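Local coordinates for protein CRISPR-associated endonuclease Cas9 (PDB 5X2H) that uses guide RNA to recognise invading DNA and cleaves the two target strands with separate RuvC-like and HNH nuclease domains, at residues D28-C33 with Q615-K620; R113-L118 with K211-K216; K373-L378 with Q387-S392; R683-K688 with Y733-S738. One frame throughout, in Å; residues are numbered along the deposited sequence.

Overall arrangement
From the N terminus, segment 28-33 enters first, on an outermost strand of the RuvC-like sheet, and it finds its partner only at residues 615-620. Contact 1 thus closes a very long loop, within which contacts 2 and 3 are nested in series. Contact 2 ties the turn after helix 107-113 to helix 203-219, and contact 3 pairs the consecutive helices 371-379 and 385-391; the centres of contacts 2 and 3 lie about 37 Å apart. Both are on the far side of the chain's centre from contact 1. Contact 4 follows once that loop has closed, joining strands 683-689 and 733-740 in a C-terminal sheet, its centre about 40 Å from that of contact 1. None of the contacts cross.

Contact 1 (D28-C33 with Q615-K620); sequences DELKDC and QKVLDK
At the margin of the RuvC-like nuclease sheet, Leu30 of outermost strand 29-37 packs against Val617 and Lys620 of helix 615-622. Strand and helix segments run roughly in the same direction, their axes 34° apart. With CG anti to the backbone N (chi1 -172°), Leu30 crosses Val617 at about a right angle, and its CD2 lies 3.8 Å from Val617 CG2. The same methyl is 4.0 Å from CB of Lys620, whose side chain runs antiparallel to that of the leucine. The Lys620 chain, bent at chi2, continues past the strand backbone, and its CE lies 3.3 Å from Lys31 O. Cys33 closes the far end more loosely, its SG 4.4 Å from Lys620 CB. Lys31 and Asp32 form a classic beta bulge opposite Phe24 of strand 19-26, while Asp32 OD2 is hydrogen-bonded to Tyr476 OH. Val563 of helix 557-566 also touches Leu30, Cys33 and Val617, joining a third element to the apolar patch. The side chain of Cys33 is about 10 Å from that of His558, a predicted magnesium ligand, consistent with a position at the flank of the RuvC-like active site in an RNase H-like fold: a mixed sheet whose edge strand is covered by a helix.

Contact 2 (R113-L118 with K211-K216); sequences RALNEL and KLIFKK
Ala114 and Leu115, in the turn that follows helix 107-113, rest on one flank of helix 203-219. CB of Ala114 reaches CG2 of Ile213 at 3.8 Å and also nears CG1 of the same residue (4.1 Å), so the small methyl is set against both branches of the isoleucine. Beside it, Leu115 carries CG anti to its own carbonyl carbon (chi1 -45°), and its CD2 meets CD2 of Leu212 at 3.8 Å, the two leucine side chains crossing at about a right angle. One turn further along the helix, Lys216 contributes its aliphatic part: CB lies 3.5 Å from Ala114 O, and the bend at chi2 (-91°) puts CD 3.9 Å from Leu115 O. The contact between the two segments is therefore van der Waals in character.

The turn itself is held by Arg113 O, which accepts from both Asn116 N (2.7 Å) and Glu117 N (2.8 Å) and gathers the backbone round Ala114 and Leu115. Polar fastening comes from the next residue of the helix, Gln217, whose NE2 donates to Ala114 O and to Glu117 O. Farther out, Phe124 and Val127 of helix 121-133 support Ile213, while the ring of Phe214 makes edge-to-face pairs with Phe124 and Phe224. A helix end and its following turn docked by small and branched apolar residues onto the side of another helix are in keeping with the largely alpha-helical recognition lobe of Cas9 proteins, to which this region probably belongs.

Contact 3 (K373-L378 with Q387-S392); sequences KLKKAL and QIDSLS
Leu378 reaches across from helix 371-379 to residues 388-392, the two helical segments inclined at 134° with axes 9.5 Å apart. Its CD1 lies among Ile388, Leu391 and Ser392, 3.8 Å from Leu391 CB and 4.1 Å from Ile388 CG2; the side chains of Leu378 and Leu391 cross obliquely. The CG2 branch of Ile388 also touches Lys375 O at 3.9 Å.

One turn before Leu378, Leu374 adopts the other leucine form, with CG anti to the backbone N, whereas CG of Leu378 is anti to the carbonyl carbon (chi1 -61°). CD2 of Leu374 rests 3.8 Å from Ser392 CA. The serine hydroxyl is enclosed largely by carbon: Ser392 OG is 3.2 Å from Lys375 CG and also near Leu378 CD1, and it makes a weak hydrogen bond back to Ile388 O, four residues earlier.

Lys375 runs extended past this serine until chi4 (-65°) folds NZ toward Asp389, forming a salt bridge of 3.5 Å to Asp389 OD1. That length suggests a modest bond, and the same oxygen has a stronger partner in Gln385 NE2, which helps to fix the carboxylate. The contact thus joins two consecutive helices, linked by a short connection, that pack at an angle well away from antiparallel. Their apolar side is completed by helix 355-367, where Ile361 touches both Leu378 and Leu391, and by helix 336-344, which brings Tyr341 and Phe344 against Leu391.

Contact 4 (R683-K688 with Y733-S738); sequences RVDIFK and YEFCFS
Ile686 faces two residues at once, Cys736 and Phe737, in a classic beta bulge that shifts the register of this antiparallel strand pair by one. Its N-H donates to Phe737 O at 2.9 Å, nearly straight at hydrogen (171°), while Ile686 O accepts from Cys736 N at 2.8 Å. Beyond the bulge, Lys688 and Glu734 form a hydrogen-bonded pair with two backbone bonds.

At the bulge the CB of Cys736 is directed toward the partner strand, and its SG lies 3.5 Å from Lys688 CB. On the same face as Ile686, the ring of Phe737 runs parallel to the Ile686 side chain, with CE1 3.8 Å from Ile686 CG1. The other face holds a T-shaped pair: the edge of Phe735 approaches the face of Phe687, planes 71° apart, with Phe735 CD1 offset toward the rim of the Phe687 ring.

At the edge of the Phe735 ring, Asp685 is gripped side-on by Arg683. NE bonds to OD1 and NH2 to OD2, each through the syn lone pair and close to the guanidinium plane. Ser738 OG donates to Asp685 OD1 as well (2.8 Å), coming from above the carboxylate plane, and Arg830 forms a further salt bridge to OD2. With two arginines and a hydroxyl around it, the buried Asp685 carboxylate is probably kept ionised, and it probably helps to orient the Arg683 guanidinium in a part of the sheet that borders the bound RNA.

Contact 1 (D28-C33 with Q615-K620)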
# COMPACT_ATOMS: atom_id res chain seq x y z
N ASP A 28 30.45 -20.68 -24.04
CA ASP A 28 29.56 -20.29 -25.14
C ASP A 28 28.49 -21.34 -25.41
O ASP A 28 27.88 -21.34 -26.49
CB ASP A 28 30.36 -19.99 -26.41
CG ASP A 28 29.86 -18.76 -27.14
OD1 ASP A 28 28.96 -18.08 -26.61
OD2 ASP A 28 30.38 -18.47 -28.24
N GLU A 29 28.23 -22.23 -24.45
CA GLU A 29 27.28 -23.33 -24.61
C GLU A 29 26.12 -23.14 -23.65
O GLU A 29 26.32 -23.01 -22.44
CB GLU A 29 27.95 -24.68 -24.35
CG GLU A 29 28.00 -25.60 -25.55
CD GLU A 29 27.37 -26.95 -25.26
OE1 GLU A 29 26.22 -27.18 -25.70
OE2 GLU A 29 28.02 -27.77 -24.59
N LEU A 30 24.90 -23.14 -24.19
CA LEU A 30 23.71 -23.02 -23.36
C LEU A 30 23.48 -24.32 -22.59
O LEU A 30 23.38 -25.40 -23.19
CB LEU A 30 22.50 -22.68 -24.22
CG LEU A 30 21.22 -22.35 -23.45
CD1 LEU A 30 21.46 -21.19 -22.49
CD2 LEU A 30 20.08 -22.03 -24.41
N LYS A 31 23.39 -24.21 -21.27
CA LYS A 31 23.31 -25.37 -20.39
C LYS A 31 21.94 -25.58 -19.76
O LYS A 31 21.52 -26.72 -19.59
CB LYS A 31 24.36 -25.26 -19.27
CG LYS A 31 25.77 -24.98 -19.77
CD LYS A 31 26.44 -26.24 -20.31
CE LYS A 31 26.84 -27.18 -19.17
NZ LYS A 31 27.70 -28.29 -19.65
N ASP A 32 21.23 -24.51 -19.41
CA ASP A 32 19.97 -24.64 -18.70
C ASP A 32 19.09 -23.44 -19.01
O ASP A 32 19.58 -22.35 -19.32
CB ASP A 32 20.19 -24.77 -17.19
CG ASP A 32 19.07 -25.52 -16.50
OD1 ASP A 32 18.03 -25.75 -17.14
OD2 ASP A 32 19.24 -25.87 -15.31
N CYS A 33 17.77 -23.65 -18.92
CA CYS A 33 16.78 -22.62 -19.22
C CYS A 33 15.59 -22.78 -18.29
O CYS A 33 15.34 -23.86 -17.74
CB CYS A 33 16.32 -22.70 -20.68
SG CYS A 33 17.17 -21.59 -21.80
N GLN A 615 18.65 -23.63 -33.55
CA GLN A 615 17.72 -24.73 -33.29
C GLN A 615 18.10 -25.48 -32.02
O GLN A 615 17.22 -26.04 -31.35
CB GLN A 615 17.69 -25.69 -34.49
CG GLN A 615 16.45 -26.58 -34.54
CD GLN A 615 15.21 -25.83 -34.99
OE1 GLN A 615 14.12 -26.02 -34.44
NE2 GLN A 615 15.36 -24.97 -36.00
N LYS A 616 19.39 -25.50 -31.68
CA LYS A 616 19.80 -26.07 -30.40
C LYS A 616 19.29 -25.24 -29.23
O LYS A 616 19.03 -25.78 -28.15
CB LYS A 616 21.33 -26.18 -30.35
N VAL A 617 19.15 -23.92 -29.42
CA VAL A 617 18.56 -23.08 -28.38
C VAL A 617 17.09 -23.43 -28.18
O VAL A 617 16.61 -23.50 -27.04
CB VAL A 617 18.76 -21.59 -28.73
CG1 VAL A 617 17.57 -20.76 -28.28
CG2 VAL A 617 20.04 -21.07 -28.09
N LEU A 618 16.37 -23.67 -29.27
CA LEU A 618 14.96 -24.04 -29.15
C LEU A 618 14.80 -25.42 -28.53
O LEU A 618 13.77 -25.71 -27.91
CB LEU A 618 14.27 -23.98 -30.51
CG LEU A 618 14.21 -22.59 -31.14
CD1 LEU A 618 13.34 -22.60 -32.39
CD2 LEU A 618 13.69 -21.57 -30.14
N ASP A 619 15.81 -26.29 -28.69
CA ASP A 619 15.78 -27.59 -28.01
C ASP A 619 15.76 -27.41 -26.50
O ASP A 619 15.05 -28.13 -25.79
CB ASP A 619 16.98 -28.44 -28.44
CG ASP A 619 17.00 -28.72 -29.93
OD1 ASP A 619 15.92 -28.71 -30.55
OD2 ASP A 619 18.10 -28.95 -30.47
N LYS A 620 16.54 -26.46 -25.99
CA LYS A 620 16.56 -26.20 -24.55
C LYS A 620 15.24 -25.60 -24.08
O LYS A 620 14.76 -25.93 -22.99
CB LYS A 620 17.72 -25.28 -24.20
CG LYS A 620 18.65 -25.82 -23.13
CD LYS A 620 19.40 -27.05 -23.61
CE LYS A 620 20.40 -27.52 -22.57
NZ LYS A 620 21.16 -28.72 -23.04

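Contact 2 (R113-L118 with K211-K216)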
# COMPACT_ATOMS: atom_id res chain seq x y z
N ARG A 113 -35.48 24.99 16.15
CA ARG A 113 -36.12 25.45 17.38
C ARG A 113 -35.10 26.02 18.36
O ARG A 113 -35.39 26.98 19.08
CB ARG A 113 -36.88 24.31 18.05
CG ARG A 113 -38.06 23.76 17.28
CD ARG A 113 -38.70 22.65 18.09
NE ARG A 113 -39.83 22.03 17.41
CZ ARG A 113 -40.49 20.98 17.89
NH1 ARG A 113 -40.13 20.44 19.05
NH2 ARG A 113 -41.51 20.46 17.22
N ALA A 114 -33.90 25.43 18.39
CA ALA A 114 -32.88 25.85 19.35
C ALA A 114 -32.50 27.31 19.19
O ALA A 114 -31.97 27.90 20.13
CB ALA A 114 -31.64 24.97 19.20
N LEU A 115 -32.76 27.91 18.03
CA LEU A 115 -32.51 29.32 17.82
C LEU A 115 -33.65 30.21 18.32
O LEU A 115 -33.51 31.44 18.29
CB LEU A 115 -32.26 29.60 16.34
CG LEU A 115 -31.33 28.62 15.61
CD1 LEU A 115 -31.27 28.95 14.13
CD2 LEU A 115 -29.94 28.63 16.22
N ASN A 116 -34.76 29.62 18.77
CA ASN A 116 -35.94 30.41 19.11
C ASN A 116 -36.61 30.04 20.42
O ASN A 116 -37.29 30.89 21.00
CB ASN A 116 -36.98 30.32 17.98
CG ASN A 116 -36.40 30.66 16.62
OD1 ASN A 116 -36.25 31.83 16.27
ND2 ASN A 116 -36.06 29.63 15.85
N GLU A 117 -36.46 28.82 20.93
CA GLU A 117 -37.15 28.42 22.14
C GLU A 117 -36.28 27.44 22.92
O GLU A 117 -35.29 26.92 22.41
CB GLU A 117 -38.51 27.79 21.84
CG GLU A 117 -38.43 26.34 21.39
CD GLU A 117 -39.69 25.89 20.67
OE1 GLU A 117 -40.30 26.72 19.97
OE2 GLU A 117 -40.05 24.70 20.81
N LEU A 118 -36.68 27.20 24.17
CA LEU A 118 -35.97 26.25 25.02
C LEU A 118 -36.18 24.83 24.52
O LEU A 118 -37.30 24.42 24.19
CB LEU A 118 -36.44 26.38 26.46
CG LEU A 118 -35.92 25.34 27.47
CD1 LEU A 118 -34.41 25.42 27.60
CD2 LEU A 118 -36.59 25.53 28.82
N LYS A 211 -21.87 26.07 18.99
CA LYS A 211 -21.59 27.17 19.90
C LYS A 211 -22.78 28.11 20.01
O LYS A 211 -23.11 28.58 21.11
CB LYS A 211 -20.35 27.94 19.44
CG LYS A 211 -19.04 27.17 19.58
CD LYS A 211 -17.86 28.03 19.16
CE LYS A 211 -16.54 27.29 19.34
NZ LYS A 211 -15.39 28.09 18.86
N LEU A 212 -23.44 28.40 18.89
CA LEU A 212 -24.60 29.28 18.91
C LEU A 212 -25.77 28.64 19.64
O LEU A 212 -26.49 29.32 20.38
CB LEU A 212 -25.00 29.64 17.48
CG LEU A 212 -26.27 30.48 17.31
CD1 LEU A 212 -26.08 31.87 17.92
CD2 LEU A 212 -26.67 30.58 15.85
N ILE A 213 -25.97 27.33 19.46
CA ILE A 213 -27.08 26.65 20.12
C ILE A 213 -26.90 26.68 21.63
O ILE A 213 -27.86 26.90 22.38
CB ILE A 213 -27.21 25.21 19.58
CG1 ILE A 213 -27.71 25.23 18.13
CG2 ILE A 213 -28.15 24.40 20.46
CD1 ILE A 213 -27.79 23.86 17.50
N PHE A 214 -25.67 26.44 22.11
CA PHE A 214 -25.40 26.54 23.54
C PHE A 214 -25.72 27.93 24.06
O PHE A 214 -26.39 28.08 25.09
CB PHE A 214 -23.94 26.18 23.83
CG PHE A 214 -23.74 24.74 24.22
CD1 PHE A 214 -24.03 24.31 25.50
CD2 PHE A 214 -23.24 23.82 23.31
CE1 PHE A 214 -23.85 22.99 25.87
CE2 PHE A 214 -23.05 22.50 23.68
CZ PHE A 214 -23.36 22.08 24.96
N LYS A 215 -25.26 28.97 23.36
CA LYS A 215 -25.49 30.34 23.80
C LYS A 215 -26.97 30.69 23.78
O LYS A 215 -27.47 31.36 24.69
CB LYS A 215 -24.69 31.30 22.92
CG LYS A 215 -25.00 32.78 23.16
CD LYS A 215 -25.00 33.54 21.84
CE LYS A 215 -23.89 34.57 21.78
NZ LYS A 215 -24.25 35.83 22.49
N LYS A 216 -27.69 30.25 22.74
CA LYS A 216 -29.12 30.55 22.65
C LYS A 216 -29.91 29.79 23.71
O LYS A 216 -30.83 30.35 24.32
CB LYS A 216 -29.64 30.24 21.25
CG LYS A 216 -29.15 31.22 20.19
CD LYS A 216 -30.11 32.39 20.02
CE LYS A 216 -29.38 33.63 19.52
NZ LYS A 216 -30.30 34.67 19.00

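Contact 3 (K373-L378 with Q387-S392)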
# COMPACT_ATOMS: atom_id res chain seq x y z
N LYS A 373 2.30 18.25 21.87
CA LYS A 373 3.52 17.47 22.08
C LYS A 373 4.75 18.23 21.60
O LYS A 373 5.85 18.02 22.12
CB LYS A 373 3.40 16.12 21.38
CG LYS A 373 3.67 14.93 22.29
CD LYS A 373 3.42 13.60 21.60
CE LYS A 373 1.94 13.27 21.52
NZ LYS A 373 1.71 11.87 21.07
N LEU A 374 4.58 19.13 20.63
CA LEU A 374 5.68 19.99 20.21
C LEU A 374 5.97 21.06 21.26
O LEU A 374 7.13 21.37 21.53
CB LEU A 374 5.37 20.63 18.86
CG LEU A 374 6.38 21.64 18.32
CD1 LEU A 374 7.79 21.05 18.26
CD2 LEU A 374 5.95 22.15 16.94
N LYS A 375 4.92 21.64 21.86
CA LYS A 375 5.12 22.59 22.96
C LYS A 375 5.91 21.95 24.09
O LYS A 375 6.84 22.56 24.62
CB LYS A 375 3.77 23.09 23.48
CG LYS A 375 3.01 24.02 22.54
CD LYS A 375 1.65 24.39 23.12
CE LYS A 375 0.80 25.17 22.13
NZ LYS A 375 1.39 26.49 21.82
N LYS A 376 5.55 20.72 24.47
CA LYS A 376 6.26 20.04 25.54
C LYS A 376 7.71 19.75 25.16
O LYS A 376 8.61 19.85 26.00
CB LYS A 376 5.54 18.74 25.91
N ALA A 377 7.95 19.40 23.89
CA ALA A 377 9.32 19.11 23.47
C ALA A 377 10.17 20.37 23.46
O ALA A 377 11.33 20.34 23.88
CB ALA A 377 9.31 18.45 22.09
N LEU A 378 9.62 21.49 22.97
CA LEU A 378 10.35 22.75 22.98
C LEU A 378 10.62 23.23 24.40
O LEU A 378 11.65 23.86 24.66
CB LEU A 378 9.58 23.81 22.19
CG LEU A 378 9.28 23.58 20.70
CD1 LEU A 378 8.19 24.53 20.20
CD2 LEU A 378 10.53 23.73 19.85
N GLN A 387 8.36 32.50 22.71
CA GLN A 387 9.11 31.79 21.68
C GLN A 387 8.51 30.42 21.41
O GLN A 387 8.41 29.99 20.25
CB GLN A 387 10.58 31.65 22.10
CG GLN A 387 11.39 32.94 22.11
CD GLN A 387 12.69 32.79 22.90
OE1 GLN A 387 12.69 32.30 24.02
NE2 GLN A 387 13.80 33.21 22.29
N ILE A 388 8.10 29.71 22.46
CA ILE A 388 7.59 28.35 22.30
C ILE A 388 6.31 28.35 21.47
O ILE A 388 6.14 27.54 20.55
CB ILE A 388 7.37 27.68 23.67
CG1 ILE A 388 8.72 27.50 24.38
CG2 ILE A 388 6.65 26.35 23.53
CD1 ILE A 388 8.61 26.82 25.72
N ASP A 389 5.39 29.27 21.79
CA ASP A 389 4.17 29.40 21.00
C ASP A 389 4.50 29.80 19.57
O ASP A 389 3.83 29.35 18.62
CB ASP A 389 3.23 30.42 21.64
CG ASP A 389 2.87 30.06 23.07
OD1 ASP A 389 3.24 28.95 23.52
OD2 ASP A 389 2.21 30.88 23.74
N SER A 390 5.52 30.63 19.38
CA SER A 390 5.92 31.04 18.04
C SER A 390 6.50 29.87 17.26
O SER A 390 6.11 29.62 16.11
CB SER A 390 6.93 32.19 18.12
OG SER A 390 6.41 33.27 18.87
N LEU A 391 7.42 29.13 17.88
CA LEU A 391 8.03 27.98 17.21
C LEU A 391 7.03 26.85 16.99
O LEU A 391 7.24 26.03 16.09
CB LEU A 391 9.22 27.46 18.02
CG LEU A 391 10.41 28.41 18.21
CD1 LEU A 391 11.53 27.70 18.96
CD2 LEU A 391 10.91 28.93 16.87
N SER A 392 5.95 26.79 17.78
CA SER A 392 4.97 25.73 17.63
C SER A 392 4.11 25.90 16.39
O SER A 392 3.44 24.94 15.98
CB SER A 392 4.06 25.66 18.87
OG SER A 392 4.58 24.77 19.83

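Contact 4 (R683-K688 with Y733-S738)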
# COMPACT_ATOMS: atom_id res chain seq x y z
N ARG A 683 -7.57 -22.63 -0.17
CA ARG A 683 -7.13 -24.00 0.02
C ARG A 683 -8.31 -24.94 -0.18
O ARG A 683 -9.46 -24.60 0.12
CB ARG A 683 -6.52 -24.16 1.42
CG ARG A 683 -6.09 -25.57 1.80
CD ARG A 683 -5.44 -25.57 3.18
NE ARG A 683 -5.81 -26.74 3.97
CZ ARG A 683 -5.49 -26.91 5.24
NH1 ARG A 683 -4.80 -25.98 5.88
NH2 ARG A 683 -5.87 -28.00 5.88
N VAL A 684 -8.01 -26.13 -0.70
CA VAL A 684 -8.99 -27.22 -0.78
C VAL A 684 -8.29 -28.51 -0.37
O VAL A 684 -7.18 -28.79 -0.82
CB VAL A 684 -9.60 -27.34 -2.19
CG1 VAL A 684 -8.53 -27.50 -3.25
CG2 VAL A 684 -10.58 -28.51 -2.24
N ASP A 685 -8.93 -29.28 0.51
CA ASP A 685 -8.37 -30.52 1.02
C ASP A 685 -9.00 -31.69 0.27
O ASP A 685 -10.23 -31.82 0.25
CB ASP A 685 -8.59 -30.64 2.52
CG ASP A 685 -7.76 -29.65 3.31
OD1 ASP A 685 -6.93 -28.94 2.70
OD2 ASP A 685 -7.93 -29.58 4.55
N ILE A 686 -8.16 -32.52 -0.33
CA ILE A 686 -8.60 -33.64 -1.16
C ILE A 686 -8.59 -34.90 -0.32
O ILE A 686 -7.57 -35.23 0.32
CB ILE A 686 -7.72 -33.79 -2.40
CG1 ILE A 686 -7.81 -32.53 -3.27
CG2 ILE A 686 -8.11 -35.04 -3.20
CD1 ILE A 686 -9.23 -32.13 -3.61
N PHE A 687 -9.71 -35.62 -0.30
CA PHE A 687 -9.84 -36.89 0.38
C PHE A 687 -10.10 -37.99 -0.64
O PHE A 687 -10.43 -37.73 -1.80
CB PHE A 687 -10.97 -36.86 1.42
CG PHE A 687 -10.66 -36.02 2.63
CD1 PHE A 687 -10.73 -34.64 2.57
CD2 PHE A 687 -10.32 -36.62 3.83
CE1 PHE A 687 -10.45 -33.87 3.68
CE2 PHE A 687 -10.05 -35.85 4.95
CZ PHE A 687 -10.11 -34.47 4.87
N LYS A 688 -9.97 -39.23 -0.18
CA LYS A 688 -10.18 -40.40 -1.02
C LYS A 688 -10.89 -41.46 -0.19
O LYS A 688 -10.39 -41.83 0.88
CB LYS A 688 -8.86 -40.93 -1.57
CG LYS A 688 -8.97 -42.09 -2.55
CD LYS A 688 -7.64 -42.32 -3.24
CE LYS A 688 -7.67 -43.55 -4.12
NZ LYS A 688 -7.75 -44.79 -3.31
N TYR A 733 -12.77 -42.05 4.94
CA TYR A 733 -12.03 -41.23 3.99
C TYR A 733 -10.66 -40.90 4.57
O TYR A 733 -10.54 -40.58 5.76
CB TYR A 733 -12.79 -39.94 3.67
CG TYR A 733 -14.21 -40.16 3.21
CD1 TYR A 733 -15.25 -40.31 4.13
CD2 TYR A 733 -14.53 -40.22 1.86
CE1 TYR A 733 -16.55 -40.51 3.71
CE2 TYR A 733 -15.83 -40.42 1.43
CZ TYR A 733 -16.84 -40.56 2.36
OH TYR A 733 -18.13 -40.76 1.94
N GLU A 734 -9.64 -40.97 3.73
CA GLU A 734 -8.28 -40.64 4.12
C GLU A 734 -7.85 -39.35 3.43
O GLU A 734 -8.07 -39.18 2.22
CB GLU A 734 -7.30 -41.77 3.79
CG GLU A 734 -7.40 -42.30 2.37
CD GLU A 734 -6.27 -43.26 2.03
OE1 GLU A 734 -5.28 -42.81 1.42
OE2 GLU A 734 -6.37 -44.45 2.38
N PHE A 735 -7.25 -38.45 4.20
CA PHE A 735 -6.72 -37.21 3.65
C PHE A 735 -5.57 -37.52 2.69
O PHE A 735 -4.66 -38.29 3.03
CB PHE A 735 -6.24 -36.30 4.78
CG PHE A 735 -5.49 -35.09 4.31
CD1 PHE A 735 -6.15 -34.01 3.76
CD2 PHE A 735 -4.11 -35.02 4.46
CE1 PHE A 735 -5.46 -32.89 3.34
CE2 PHE A 735 -3.41 -33.90 4.05
CZ PHE A 735 -4.08 -32.84 3.49
N CYS A 736 -5.62 -36.93 1.50
CA CYS A 736 -4.57 -37.11 0.50
C CYS A 736 -3.57 -35.97 0.52
O CYS A 736 -2.37 -36.20 0.75
CB CYS A 736 -5.20 -37.24 -0.90
SG CYS A 736 -6.39 -38.58 -1.03
N PHE A 737 -4.03 -34.74 0.29
CA PHE A 737 -3.16 -33.57 0.25
C PHE A 737 -4.04 -32.33 0.23
O PHE A 737 -5.25 -32.40 0.02
CB PHE A 737 -2.23 -33.60 -0.97
CG PHE A 737 -2.90 -34.06 -2.24
CD1 PHE A 737 -3.71 -33.20 -2.96
CD2 PHE A 737 -2.72 -35.35 -2.70
CE1 PHE A 737 -4.32 -33.63 -4.13
CE2 PHE A 737 -3.33 -35.78 -3.86
CZ PHE A 737 -4.13 -34.92 -4.58
N SER A 738 -3.40 -31.18 0.48
CA SER A 738 -4.05 -29.88 0.40
C SER A 738 -3.58 -29.17 -0.86
O SER A 738 -2.38 -29.17 -1.16
CB SER A 738 -3.73 -29.03 1.63
OG SER A 738 -4.20 -29.66 2.81